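Membrane-associated lipoprotein (Ureaplasma parvum, PDB 3K63) is of unknown function but is a membrane lipoprotein, probably held to the cell membrane by its lipid, this chain being its lipoprotein-associated type-17 domain. Local coordinates at residues D15-K20 and I45-H50; N10-D15 and K96-S101; I58-F63 and L79-M84; L21-N26 and Y41-E46. All blocks are in the same frame, centred on the assembly; numbering follows the deposited sequence.

Interaction 1 (D15-K20 and I45-H50); sequences DTFDFK and IEIQQH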
loop_
_atom_site.group_PDB
_atom_site.type_symbol
_atom_site.label_atom_id
_atom_site.label_comp_id
_atom_site.label_asym_id
_atom_site.label_seq_id
_atom_site.Cartn_x
_atom_site.Cartn_y
_atom_site.Cartn_z
ATOM N N ASP A 15 8.935 7.514 1.286
ATOM C CA ASP A 15 9.382 8.901 1.260
ATOM C C ASP A 15 8.453 9.696 2.172
ATOM O O ASP A 15 8.782 9.975 3.333
ATOM C CB ASP A 15 9.318 9.455 -0.169
ATOM C CG ASP A 15 9.704 10.929 -0.250
ATOM O OD1 ASP A 15 10.414 11.416 0.658
ATOM O OD2 ASP A 15 9.310 11.596 -1.235
ATOM N N THR A 16 7.281 10.035 1.635
ATOM C CA THR A 16 6.270 10.785 2.368
ATOM C C THR A 16 5.732 10.007 3.555
ATOM O O THR A 16 5.467 10.585 4.609
ATOM C CB THR A 16 5.082 11.124 1.486
ATOM O OG1 THR A 16 5.553 11.609 0.222
ATOM C CG2 THR A 16 4.221 12.193 2.164
ATOM N N PHE A 17 5.542 8.705 3.379
ATOM C CA PHE A 17 5.029 7.881 4.462
ATOM C C PHE A 17 5.382 6.416 4.289
ATOM O O PHE A 17 5.849 5.976 3.238
ATOM C CB PHE A 17 3.503 7.984 4.552
ATOM C CG PHE A 17 2.778 7.253 3.443
ATOM C CD1 PHE A 17 2.861 7.703 2.129
ATOM C CD2 PHE A 17 2.024 6.107 3.712
ATOM C CE1 PHE A 17 2.208 7.029 1.097
ATOM C CE2 PHE A 17 1.366 5.424 2.682
ATOM C CZ PHE A 17 1.460 5.892 1.370
ATOM N N ASP A 18 5.133 5.669 5.348
ATOM C CA ASP A 18 5.352 4.244 5.360
ATOM C C ASP A 18 4.173 3.687 6.132
ATOM O O ASP A 18 3.464 4.430 6.825
ATOM C CB ASP A 18 6.648 3.899 6.081
ATOM C CG ASP A 18 7.875 4.078 5.200
ATOM O OD1 ASP A 18 7.850 3.621 4.032
ATOM O OD2 ASP A 18 8.877 4.662 5.678
ATOM N N PHE A 19 3.936 2.392 5.997
ATOM C CA PHE A 19 2.846 1.775 6.722
ATOM C C PHE A 19 3.371 0.504 7.344
ATOM O O PHE A 19 4.398 -0.042 6.934
ATOM C CB PHE A 19 1.660 1.451 5.802
ATOM C CG PHE A 19 1.963 0.420 4.753
ATOM C CD1 PHE A 19 2.294 0.805 3.455
ATOM C CD2 PHE A 19 1.920 -0.937 5.059
ATOM C CE1 PHE A 19 2.576 -0.144 2.473
ATOM C CE2 PHE A 19 2.200 -1.902 4.091
ATOM C CZ PHE A 19 2.530 -1.505 2.790
ATOM N N LYS A 20 2.665 0.043 8.356
ATOM C CA LYS A 20 3.039 -1.169 9.017
ATOM C C LYS A 20 1.685 -1.790 9.298
ATOM O O LYS A 20 0.737 -1.092 9.653
ATOM C CB LYS A 20 3.801 -0.842 10.303
ATOM C CG LYS A 20 4.892 -1.858 10.619
ATOM C CD LYS A 20 5.796 -1.475 11.799
ATOM C CE LYS A 20 5.115 -1.742 13.141
ATOM N NZ LYS A 20 6.006 -1.351 14.275
ATOM N N ILE A 45 -3.908 -1.100 9.910
ATOM C CA ILE A 45 -2.810 -0.477 9.203
ATOM C C ILE A 45 -2.373 0.706 10.055
ATOM O O ILE A 45 -3.198 1.517 10.471
ATOM C CB ILE A 45 -3.259 0.045 7.832
ATOM C CG1 ILE A 45 -3.775 -1.113 6.975
ATOM C CG2 ILE A 45 -2.112 0.728 7.146
ATOM C CD1 ILE A 45 -4.588 -0.683 5.741
ATOM N N GLU A 46 -1.081 0.789 10.340
ATOM C CA GLU A 46 -0.544 1.888 11.118
ATOM C C GLU A 46 0.237 2.720 10.110
ATOM O O GLU A 46 1.175 2.215 9.490
ATOM C CB GLU A 46 0.418 1.365 12.177
ATOM C CG GLU A 46 0.969 2.430 13.125
ATOM C CD GLU A 46 2.272 2.005 13.818
ATOM O OE1 GLU A 46 2.337 0.855 14.318
ATOM O OE2 GLU A 46 3.226 2.821 13.864
ATOM N N ILE A 47 -0.156 3.982 9.927
ATOM C CA ILE A 47 0.529 4.875 8.995
ATOM C C ILE A 47 1.595 5.705 9.700
ATOM O O ILE A 47 1.362 6.222 10.795
ATOM C CB ILE A 47 -0.451 5.846 8.323
ATOM C CG1 ILE A 47 -1.522 5.072 7.564
ATOM C CG2 ILE A 47 0.293 6.746 7.363
ATOM C CD1 ILE A 47 -0.960 4.210 6.420
ATOM N N GLN A 48 2.770 5.809 9.090
ATOM C CA GLN A 48 3.833 6.622 9.659
ATOM C C GLN A 48 4.011 7.742 8.659
ATOM O O GLN A 48 4.823 7.653 7.735
ATOM C CB GLN A 48 5.153 5.855 9.783
ATOM C CG GLN A 48 5.176 4.706 10.800
ATOM C CD GLN A 48 4.580 3.414 10.243
ATOM O OE1 GLN A 48 4.972 2.949 9.162
ATOM N NE2 GLN A 48 3.633 2.827 10.980
ATOM N N GLN A 49 3.221 8.791 8.810
ATOM C CA GLN A 49 3.340 9.907 7.894
ATOM C C GLN A 49 4.544 10.724 8.336
ATOM O O GLN A 49 4.537 11.337 9.405
ATOM C CB GLN A 49 2.078 10.773 7.909
ATOM C CG GLN A 49 2.061 11.766 6.773
ATOM C CD GLN A 49 0.747 12.494 6.653
ATOM O OE1 GLN A 49 -0.300 11.954 7.016
ATOM N NE2 GLN A 49 0.784 13.718 6.125
ATOM N N HIS A 50 5.576 10.719 7.503
ATOM C CA HIS A 50 6.808 11.436 7.789
ATOM C C HIS A 50 6.769 12.896 7.387
ATOM O O HIS A 50 7.327 13.740 8.076
ATOM C CB HIS A 50 7.967 10.774 7.056
ATOM C CG HIS A 50 8.051 9.300 7.275
ATOM N ND1 HIS A 50 8.441 8.423 6.288
ATOM C CD2 HIS A 50 7.797 8.548 8.370
ATOM C CE1 HIS A 50 8.421 7.189 6.765
ATOM N NE2 HIS A 50 8.034 7.237 8.027
#
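Asp18 and Gln48 face each other as a hydrogen-bonded pair in the two-stranded antiparallel sheet formed by strands 17-21 and 45-49. Gln48 N meets Asp18 O at 2.7 Å in a nearly straight bond (171°), and Asp18 N answers to Gln48 O at 3.1 Å. Lys20 and Glu46, the next hydrogen-bonded pair, make the same two bonds, and past the end of the strand His50 N reaches Thr16 O at 2.9 Å. The imidazole of His50 lies against the first strand: Phe17 CA sits over one ring face, 4.3 Å from the centroid, and Asp15 O lies in plane at the edge, taking a weak bond from ND1.

Phe17, Phe19 and Ile47 form the apolar part of a face that also carries Gln49, whose NE2 is bound by Leu56 O. Ile47 serves both aromatic residues, with CG2 4.1 Å from Phe17 CD2 and CD1 3.9 Å from Phe19 CB. Ile58 and Ile60 of strand 56-64 touch the phenylalanines. On the other face Tyr29 OH holds Asp18 OD1, and also Phe19 N. The chain of Gln48 bends at chi2 (82°); its NE2 packs 3.7 Å from Lys20 CB and makes a weak bond to Glu46 OE2 at 2.9 Å.

Interaction 2 (N10-D15 and K96-S101); sequences NIRLKD and KLLEVS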
loop_
_atom_site.group_PDB
_atom_site.type_symbol
_atom_site.label_atom_id
_atom_site.label_comp_id
_atom_site.label_asym_id
_atom_site.label_seq_id
_atom_site.Cartn_x
_atom_site.Cartn_y
_atom_site.Cartn_z
ATOM N N ASN A 10 3.164 14.412 -4.986
ATOM C CA ASN A 10 4.476 14.016 -4.484
ATOM C C ASN A 10 4.418 12.915 -3.446
ATOM O O ASN A 10 5.422 12.596 -2.812
ATOM C CB ASN A 10 5.200 15.221 -3.885
ATOM C CG ASN A 10 6.154 15.862 -4.862
ATOM O OD1 ASN A 10 7.373 15.803 -4.685
ATOM N ND2 ASN A 10 5.609 16.470 -5.909
ATOM N N ILE A 11 3.238 12.342 -3.260
ATOM C CA ILE A 11 3.082 11.281 -2.281
ATOM C C ILE A 11 3.705 10.010 -2.835
ATOM O O ILE A 11 3.326 9.542 -3.904
ATOM C CB ILE A 11 1.597 11.038 -1.960
ATOM C CG1 ILE A 11 0.967 12.333 -1.428
ATOM C CG2 ILE A 11 1.472 9.914 -0.957
ATOM C CD1 ILE A 11 -0.478 12.204 -0.986
ATOM N N ARG A 12 4.677 9.470 -2.112
ATOM C CA ARG A 12 5.368 8.260 -2.531
ATOM C C ARG A 12 5.793 7.470 -1.302
ATOM O O ARG A 12 6.312 8.028 -0.336
ATOM C CB ARG A 12 6.576 8.624 -3.394
ATOM C CG ARG A 12 6.377 8.321 -4.877
ATOM C CD ARG A 12 6.927 9.425 -5.768
ATOM N NE ARG A 12 5.933 10.456 -6.069
ATOM C CZ ARG A 12 4.868 10.276 -6.851
ATOM N NH1 ARG A 12 4.652 9.095 -7.414
ATOM N NH2 ARG A 12 4.025 11.280 -7.081
ATOM N N LEU A 13 5.550 6.165 -1.338
ATOM C CA LEU A 13 5.873 5.297 -0.219
ATOM C C LEU A 13 7.362 5.347 0.090
ATOM O O LEU A 13 8.185 5.596 -0.788
ATOM C CB LEU A 13 5.445 3.862 -0.535
ATOM C CG LEU A 13 5.322 2.882 0.634
ATOM C CD1 LEU A 13 4.288 3.375 1.635
ATOM C CD2 LEU A 13 4.929 1.518 0.092
ATOM N N LYS A 14 7.700 5.121 1.352
ATOM C CA LYS A 14 9.081 5.136 1.797
ATOM C C LYS A 14 9.682 6.546 1.807
ATOM O O LYS A 14 10.798 6.753 2.290
ATOM C CB LYS A 14 9.915 4.177 0.935
ATOM C CG LYS A 14 9.967 2.755 1.510
ATOM C CD LYS A 14 10.633 1.732 0.592
ATOM C CE LYS A 14 9.649 1.159 -0.421
ATOM N NZ LYS A 14 10.276 0.114 -1.289
ATOM N N ASP A 15 8.935 7.514 1.286
ATOM C CA ASP A 15 9.382 8.901 1.260
ATOM C C ASP A 15 8.453 9.696 2.172
ATOM O O ASP A 15 8.782 9.975 3.333
ATOM C CB ASP A 15 9.318 9.455 -0.169
ATOM C CG ASP A 15 9.704 10.929 -0.250
ATOM O OD1 ASP A 15 10.414 11.416 0.658
ATOM O OD2 ASP A 15 9.310 11.596 -1.235
ATOM N N LYS A 96 -7.023 8.452 -4.229
ATOM C CA LYS A 96 -5.973 8.259 -5.212
ATOM C C LYS A 96 -5.405 6.856 -5.149
ATOM O O LYS A 96 -5.090 6.349 -4.073
ATOM C CB LYS A 96 -4.841 9.259 -4.985
ATOM C CG LYS A 96 -3.773 9.230 -6.071
ATOM C CD LYS A 96 -2.564 10.077 -5.704
ATOM C CE LYS A 96 -1.996 10.787 -6.933
ATOM N NZ LYS A 96 -1.752 9.873 -8.100
ATOM N N LEU A 97 -5.282 6.231 -6.313
ATOM C CA LEU A 97 -4.722 4.890 -6.398
ATOM C C LEU A 97 -3.238 5.062 -6.722
ATOM O O LEU A 97 -2.893 5.791 -7.641
ATOM C CB LEU A 97 -5.442 4.096 -7.491
ATOM C CG LEU A 97 -6.948 3.925 -7.245
ATOM C CD1 LEU A 97 -7.600 3.373 -8.503
ATOM C CD2 LEU A 97 -7.203 2.992 -6.071
ATOM N N LEU A 98 -2.367 4.411 -5.961
ATOM C CA LEU A 98 -0.925 4.521 -6.173
ATOM C C LEU A 98 -0.317 3.128 -6.278
ATOM O O LEU A 98 -0.480 2.311 -5.375
ATOM C CB LEU A 98 -0.283 5.276 -5.004
ATOM C CG LEU A 98 1.235 5.242 -4.836
ATOM C CD1 LEU A 98 1.893 6.120 -5.861
ATOM C CD2 LEU A 98 1.590 5.728 -3.455
ATOM N N GLU A 99 0.396 2.854 -7.362
ATOM C CA GLU A 99 0.994 1.538 -7.535
ATOM C C GLU A 99 2.418 1.462 -6.997
ATOM O O GLU A 99 3.290 2.182 -7.473
ATOM C CB GLU A 99 0.982 1.165 -9.013
ATOM C CG GLU A 99 1.443 -0.245 -9.299
ATOM C CD GLU A 99 1.034 -0.699 -10.684
ATOM O OE1 GLU A 99 -0.177 -0.618 -10.996
ATOM O OE2 GLU A 99 1.921 -1.133 -11.450
ATOM N N VAL A 100 2.669 0.596 -6.014
ATOM C CA VAL A 100 4.017 0.487 -5.470
ATOM C C VAL A 100 4.574 -0.924 -5.540
ATOM O O VAL A 100 3.849 -1.910 -5.396
ATOM C CB VAL A 100 4.085 0.963 -4.020
ATOM C CG1 VAL A 100 3.262 2.216 -3.866
ATOM C CG2 VAL A 100 3.609 -0.114 -3.092
ATOM N N SER A 101 5.880 -1.006 -5.758
ATOM C CA SER A 101 6.568 -2.278 -5.860
ATOM C C SER A 101 7.595 -2.397 -4.744
ATOM O O SER A 101 7.679 -1.527 -3.876
ATOM C CB SER A 101 7.262 -2.367 -7.209
ATOM O OG SER A 101 8.104 -1.247 -7.373
#
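Leu13 and Val100 make the closest touch between loop residues 10-15 and residues 96-101, with Leu13 CD2 3.8 Å from Val100 CG2. The two side chains cross at about a right angle. Leu13 carries CG anti to its backbone N (chi1 -163°), while CG2 of Val100 stands between its own backbone N and carbonyl carbon. The other apolar contribution is Leu98, which has the most surface covered here. Its CD1 is 4.2 Å from Ile11 O and 4.3 Å from Arg12 NH1, so one methyl is shared between a backbone carbonyl and a guanidinium group that approaches it obliquely.

Polar groups join the contact without hydrogen bonds between the two segments. Lys14, its chain bent at chi3, brings NZ to 4.0 Å from Ser101 O, a loose approach. The like charges of Arg12 and Lys96 stay apart, NH2 to NZ 6.0 Å, and Arg12 NH2 bonds Asn9 O. Within the loop, Asp15 N bonds to Arg12 O at 3.1 Å and closes a tight bend, and Thr16 OG1 receives Arg12 N.

The loop bridges the two sheets along one side, with Ile11 and Leu13 turned inward. Ile11 reaches Phe17 of strand 17-21 as well as Leu56 and Ile58 of strand 56-64, Leu13 reaches Phe19, and Leu98 and Val100 rest on Leu83 and Leu81 of the adjoining strand 79-87.

Interaction 3 (I58-F63 and L79-M84); sequences IKIINF and LKLSLM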
loop_
_atom_site.group_PDB
_atom_site.type_symbol
_atom_site.label_atom_id
_atom_site.label_comp_id
_atom_site.label_asym_id
_atom_site.label_seq_id
_atom_site.Cartn_x
_atom_site.Cartn_y
_atom_site.Cartn_z
ATOM N N ILE A 58 -2.910 11.048 5.155
ATOM C CA ILE A 58 -2.832 9.917 4.244
ATOM C C ILE A 58 -3.311 8.636 4.898
ATOM O O ILE A 58 -2.765 8.216 5.921
ATOM C CB ILE A 58 -1.400 9.639 3.817
ATOM C CG1 ILE A 58 -0.797 10.818 3.051
ATOM C CG2 ILE A 58 -1.383 8.377 2.986
ATOM C CD1 ILE A 58 0.695 10.603 2.703
ATOM N N LYS A 59 -4.309 8.004 4.288
ATOM C CA LYS A 59 -4.844 6.733 4.779
ATOM C C LYS A 59 -4.838 5.731 3.646
ATOM O O LYS A 59 -5.117 6.080 2.501
ATOM C CB LYS A 59 -6.289 6.871 5.227
ATOM C CG LYS A 59 -6.527 7.554 6.573
ATOM C CD LYS A 59 -5.858 6.822 7.729
ATOM C CE LYS A 59 -6.311 7.405 9.073
ATOM N NZ LYS A 59 -6.071 8.874 9.207
ATOM N N ILE A 60 -4.500 4.486 3.941
ATOM C CA ILE A 60 -4.560 3.464 2.908
ATOM C C ILE A 60 -5.881 2.784 3.263
ATOM O O ILE A 60 -6.002 2.169 4.315
ATOM C CB ILE A 60 -3.420 2.461 3.043
ATOM C CG1 ILE A 60 -2.107 3.139 2.649
ATOM C CG2 ILE A 60 -3.705 1.227 2.189
ATOM C CD1 ILE A 60 -0.841 2.313 2.981
ATOM N N ILE A 61 -6.889 2.903 2.417
ATOM C CA ILE A 61 -8.165 2.281 2.752
ATOM C C ILE A 61 -8.315 0.860 2.176
ATOM O O ILE A 61 -9.096 0.057 2.708
ATOM C CB ILE A 61 -9.353 3.211 2.336
ATOM C CG1 ILE A 61 -9.448 3.337 0.816
ATOM C CG2 ILE A 61 -9.148 4.587 2.937
ATOM C CD1 ILE A 61 -10.622 4.257 0.356
ATOM N N ASN A 62 -7.544 0.555 1.122
ATOM C CA ASN A 62 -7.570 -0.774 0.484
ATOM C C ASN A 62 -6.279 -1.125 -0.223
ATOM O O ASN A 62 -5.604 -0.254 -0.760
ATOM C CB ASN A 62 -8.678 -0.892 -0.563
ATOM C CG ASN A 62 -10.059 -0.825 0.041
ATOM O OD1 ASN A 62 -10.723 0.210 -0.024
ATOM N ND2 ASN A 62 -10.496 -1.923 0.656
ATOM N N PHE A 63 -5.930 -2.402 -0.200
ATOM C CA PHE A 63 -4.763 -2.887 -0.911
ATOM C C PHE A 63 -5.397 -3.733 -2.028
ATOM O O PHE A 63 -6.262 -4.576 -1.775
ATOM C CB PHE A 63 -3.906 -3.767 -0.010
ATOM C CG PHE A 63 -3.009 -3.003 0.929
ATOM C CD1 PHE A 63 -1.870 -2.365 0.460
ATOM C CD2 PHE A 63 -3.299 -2.931 2.289
ATOM C CE1 PHE A 63 -1.037 -1.673 1.333
ATOM C CE2 PHE A 63 -2.472 -2.244 3.157
ATOM C CZ PHE A 63 -1.345 -1.613 2.679
ATOM N N LEU A 79 1.709 -3.930 -5.520
ATOM C CA LEU A 79 0.387 -3.732 -4.938
ATOM C C LEU A 79 -0.132 -2.385 -5.399
ATOM O O LEU A 79 0.641 -1.491 -5.757
ATOM C CB LEU A 79 0.441 -3.742 -3.409
ATOM C CG LEU A 79 0.469 -5.060 -2.633
ATOM C CD1 LEU A 79 0.887 -4.757 -1.199
ATOM C CD2 LEU A 79 -0.885 -5.746 -2.662
ATOM N N LYS A 80 -1.448 -2.248 -5.408
ATOM C CA LYS A 80 -2.096 -1.016 -5.803
ATOM C C LYS A 80 -2.685 -0.505 -4.493
ATOM O O LYS A 80 -3.567 -1.133 -3.902
ATOM C CB LYS A 80 -3.193 -1.341 -6.815
ATOM C CG LYS A 80 -3.859 -0.127 -7.451
ATOM C CD LYS A 80 -4.835 -0.462 -8.609
ATOM C CE LYS A 80 -4.078 -0.906 -9.860
ATOM N NZ LYS A 80 -4.976 -1.180 -11.030
ATOM N N LEU A 81 -2.165 0.616 -4.015
ATOM C CA LEU A 81 -2.638 1.208 -2.770
ATOM C C LEU A 81 -3.763 2.208 -3.005
ATOM O O LEU A 81 -3.582 3.234 -3.665
ATOM C CB LEU A 81 -1.495 1.917 -2.055
ATOM C CG LEU A 81 -0.670 1.118 -1.055
ATOM C CD1 LEU A 81 0.063 0.008 -1.771
ATOM C CD2 LEU A 81 0.313 2.058 -0.337
ATOM N N SER A 82 -4.933 1.914 -2.465
ATOM C CA SER A 82 -6.059 2.810 -2.625
ATOM C C SER A 82 -5.944 3.777 -1.447
ATOM O O SER A 82 -6.063 3.366 -0.293
ATOM C CB SER A 82 -7.359 2.016 -2.565
ATOM O OG SER A 82 -8.482 2.827 -2.833
ATOM N N LEU A 83 -5.712 5.057 -1.746
ATOM C CA LEU A 83 -5.529 6.077 -0.722
ATOM C C LEU A 83 -6.642 7.077 -0.531
ATOM O O LEU A 83 -7.396 7.387 -1.458
ATOM C CB LEU A 83 -4.272 6.870 -1.022
ATOM C CG LEU A 83 -2.993 6.092 -1.294
ATOM C CD1 LEU A 83 -1.962 7.028 -1.927
ATOM C CD2 LEU A 83 -2.487 5.501 0.009
HETATM N N MSE A 84 -6.745 7.580 0.692
HETATM C CA MSE A 84 -7.713 8.615 0.991
HETATM C C MSE A 84 -6.836 9.763 1.468
HETATM O O MSE A 84 -6.094 9.621 2.439
HETATM C CB MSE A 84 -8.665 8.199 2.101
HETATM C CG MSE A 84 -9.695 9.251 2.405
HETATM SE SE MSE A 84 -11.038 8.714 3.666
HETATM C CE MSE A 84 -9.858 8.532 5.198
HETATM O O HOH W 1 -11.063 1.849 -2.648
#
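Phe63 and Leu81 lie side by side, their side chains pointing the same way, with ring atom Phe63 CE1 3.7 Å from Leu81 CG. One face of the Phe63 ring is covered by Ile60 CG2 from its own strand, 3.7 Å above the plane and offset toward the rim. Leu79 CD1 adds an oblique touch, 4.0 Å from Phe63 CD1. Further out, the ring meets Tyr41 edge-to-face and Phe19 with planes about 60° apart. The second flat group, the amide of Asn62, is held at both tips: ND2 by Tyr41 OH, and OD1 by a water that also bonds Ser82 OG at 2.8 Å.

On the side of Phe63 and Leu81, Ile60 continues the apolar layer, with CD1 only 3.5 Å from Leu81 CD2 and CG1 against Leu83. On the opposite face of the sheet, Lys59 and Met84, present as selenomethionine, run alongside each other, with Met84 CE 3.7 Å from Lys59 CG. The NZ of Lys59 is paired with Asp57.

Lys59 and Met84 exchange two backbone bonds, and then the register slips by one residue. Ser82 O accepts Ile61 N at 2.9 Å and, weakly, Asn62 N at 3.5 Å. With Ile61 in a helix-like conformation (psi -22°), this is a classic beta bulge, set in an antiparallel three-stranded sheet whose strands 56-64, 79-87 and 93-100 follow in chain order.

Interaction 4 (L21-N26 and Y41-E46); sequences LAAFPN and YYQGIE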
loop_
_atom_site.group_PDB
_atom_site.type_symbol
_atom_site.label_atom_id
_atom_site.label_comp_id
_atom_site.label_asym_id
_atom_site.label_seq_id
_atom_site.Cartn_x
_atom_site.Cartn_y
_atom_site.Cartn_z
ATOM N N LEU A 21 1.592 -3.097 9.090
ATOM C CA LEU A 21 0.350 -3.816 9.307
ATOM C C LEU A 21 0.300 -4.451 10.687
ATOM O O LEU A 21 1.245 -5.114 11.125
ATOM C CB LEU A 21 0.177 -4.904 8.251
ATOM C CG LEU A 21 -0.649 -4.593 7.003
ATOM C CD1 LEU A 21 0.017 -3.527 6.165
ATOM C CD2 LEU A 21 -0.828 -5.896 6.202
ATOM N N ALA A 22 -0.816 -4.247 11.369
ATOM C CA ALA A 22 -1.005 -4.804 12.699
ATOM C C ALA A 22 -0.731 -6.311 12.754
ATOM O O ALA A 22 -0.433 -6.859 13.820
ATOM C CB ALA A 22 -2.427 -4.525 13.178
ATOM N N ALA A 23 -0.823 -6.974 11.605
ATOM C CA ALA A 23 -0.615 -8.414 11.537
ATOM C C ALA A 23 0.857 -8.802 11.396
ATOM O O ALA A 23 1.252 -9.892 11.788
ATOM C CB ALA A 23 -1.431 -8.991 10.395
ATOM N N PHE A 24 1.668 -7.903 10.849
ATOM C CA PHE A 24 3.086 -8.197 10.690
ATOM C C PHE A 24 3.965 -7.068 11.202
ATOM O O PHE A 24 4.851 -6.595 10.503
ATOM C CB PHE A 24 3.411 -8.456 9.220
ATOM C CG PHE A 24 2.508 -9.458 8.567
ATOM C CD1 PHE A 24 1.686 -9.079 7.509
ATOM C CD2 PHE A 24 2.464 -10.774 9.018
ATOM C CE1 PHE A 24 0.837 -9.993 6.917
ATOM C CE2 PHE A 24 1.620 -11.698 8.433
ATOM C CZ PHE A 24 0.801 -11.307 7.378
ATOM N N PRO A 25 3.762 -6.651 12.457
ATOM C CA PRO A 25 4.551 -5.565 13.045
ATOM C C PRO A 25 6.066 -5.504 12.799
ATOM O O PRO A 25 6.605 -4.412 12.614
ATOM C CB PRO A 25 4.215 -5.665 14.536
ATOM C CG PRO A 25 3.896 -7.132 14.711
ATOM C CD PRO A 25 3.027 -7.376 13.507
ATOM N N ASN A 26 6.754 -6.644 12.774
ATOM C CA ASN A 26 8.206 -6.609 12.588
ATOM C C ASN A 26 8.759 -7.119 11.261
ATOM O O ASN A 26 9.846 -7.702 11.227
ATOM C CB ASN A 26 8.898 -7.364 13.725
ATOM C CG ASN A 26 8.183 -7.201 15.045
ATOM O OD1 ASN A 26 7.408 -8.070 15.452
ATOM N ND2 ASN A 26 8.415 -6.074 15.710
ATOM N N TYR A 41 -4.635 -7.003 5.994
ATOM C CA TYR A 41 -4.729 -5.613 6.401
ATOM C C TYR A 41 -6.014 -5.323 7.178
ATOM O O TYR A 41 -6.148 -4.267 7.806
ATOM C CB TYR A 41 -4.577 -4.680 5.189
ATOM C CG TYR A 41 -5.740 -4.610 4.234
ATOM C CD1 TYR A 41 -6.809 -3.764 4.477
ATOM C CD2 TYR A 41 -5.735 -5.338 3.047
ATOM C CE1 TYR A 41 -7.851 -3.631 3.553
ATOM C CE2 TYR A 41 -6.763 -5.216 2.117
ATOM C CZ TYR A 41 -7.818 -4.361 2.368
ATOM O OH TYR A 41 -8.824 -4.215 1.427
ATOM N N TYR A 42 -6.939 -6.278 7.170
ATOM C CA TYR A 42 -8.197 -6.113 7.879
ATOM C C TYR A 42 -7.904 -6.079 9.381
ATOM O O TYR A 42 -8.755 -5.697 10.183
ATOM C CB TYR A 42 -9.145 -7.271 7.568
ATOM C CG TYR A 42 -8.761 -8.570 8.242
ATOM C CD1 TYR A 42 -9.273 -8.910 9.499
ATOM C CD2 TYR A 42 -7.830 -9.424 7.660
ATOM C CE1 TYR A 42 -8.859 -10.065 10.157
ATOM C CE2 TYR A 42 -7.409 -10.583 8.308
ATOM C CZ TYR A 42 -7.924 -10.896 9.559
ATOM O OH TYR A 42 -7.476 -12.013 10.227
ATOM N N GLN A 43 -6.699 -6.484 9.758
ATOM C CA GLN A 43 -6.307 -6.469 11.155
ATOM C C GLN A 43 -5.842 -5.092 11.584
ATOM O O GLN A 43 -5.723 -4.826 12.768
ATOM C CB GLN A 43 -5.198 -7.490 11.395
ATOM C CG GLN A 43 -5.696 -8.919 11.412
ATOM C CD GLN A 43 -4.611 -9.886 11.796
ATOM O OE1 GLN A 43 -4.016 -9.771 12.874
ATOM N NE2 GLN A 43 -4.340 -10.851 10.918
ATOM N N GLY A 44 -5.570 -4.222 10.613
ATOM C CA GLY A 44 -5.134 -2.877 10.940
ATOM C C GLY A 44 -3.918 -2.394 10.181
ATOM O O GLY A 44 -3.015 -3.161 9.838
ATOM N N ILE A 45 -3.908 -1.100 9.910
ATOM C CA ILE A 45 -2.810 -0.477 9.203
ATOM C C ILE A 45 -2.373 0.706 10.055
ATOM O O ILE A 45 -3.198 1.517 10.471
ATOM C CB ILE A 45 -3.259 0.045 7.832
ATOM C CG1 ILE A 45 -3.775 -1.113 6.975
ATOM C CG2 ILE A 45 -2.112 0.728 7.146
ATOM C CD1 ILE A 45 -4.588 -0.683 5.741
ATOM N N GLU A 46 -1.081 0.789 10.340
ATOM C CA GLU A 46 -0.544 1.888 11.118
ATOM C C GLU A 46 0.237 2.720 10.110
ATOM O O GLU A 46 1.175 2.215 9.490
ATOM C CB GLU A 46 0.418 1.365 12.177
ATOM C CG GLU A 46 0.969 2.430 13.125
ATOM C CD GLU A 46 2.272 2.005 13.818
ATOM O OE1 GLU A 46 2.337 0.855 14.318
ATOM O OE2 GLU A 46 3.226 2.821 13.864
HETATM O O HOH W 2 -3.071 -5.819 9.883
#
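Leu21, Gln43 and Ala22 have the most surface covered where residues 21-26, which open with a turn, meet residues 41-46. Leu21, at the end of its strand, pairs with Ile45 as an antiparallel non-hydrogen-bonded pair and sends CD2 to within 3.9 Å of Tyr41 CA. The next residue supplies the backbone bond: Ala22 N reaches Gly44 O at 2.9 Å. The bond is fairly straight at N-H (161°), but the donor stands 49° above the carbonyl plane. Gly44 O is gripped a second time by a water 2.7 Å away, which in turn accepts a weak bond from Ala23 N.

Gln43 presses on two alanines. Its carbonyl O is 3.3 Å from Ala22 CB, while its extended side chain lays the amide beside Ala23, with NE2 3.5 Å from Ala23 CB. Each segment is curled locally: Leu21 to Phe24 form a type I turn closed by Phe24 N to Leu21 O, and Gly44 N returns to Tyr41 O after the 3-10 segment 41-43.

The contact closes one end of the two-stranded sheet. Helix 34-40 lies alongside, touching Leu21 through Ile37 and Ala23 through Asn40, and strand 56-64 meets Leu21 through Phe63 and Ile45 through Ile60.

Two sheets and the loops around them are tied together here. Interactions 1 and 4 share Ile45 and Glu46 and follow one antiparallel strand pair to its end, their centres about 12 Å apart. Interaction 3 belongs to the other sheet, and it meets interaction 1 through apolar side chains, with Phe19 CD1 3.5 Å from Ile60 CD1. Phe63 CE2 and Ile45 CD1, 3.7 Å apart, link interaction 3 to interaction 4. Interaction 2 uses the strand beside 79-87, where Lys96 O is 2.7 Å from Leu83 N, and its loop shares Asp15 with interaction 1. Interactions 2 and 4 do not touch, their nearest atoms being about 9 Å apart.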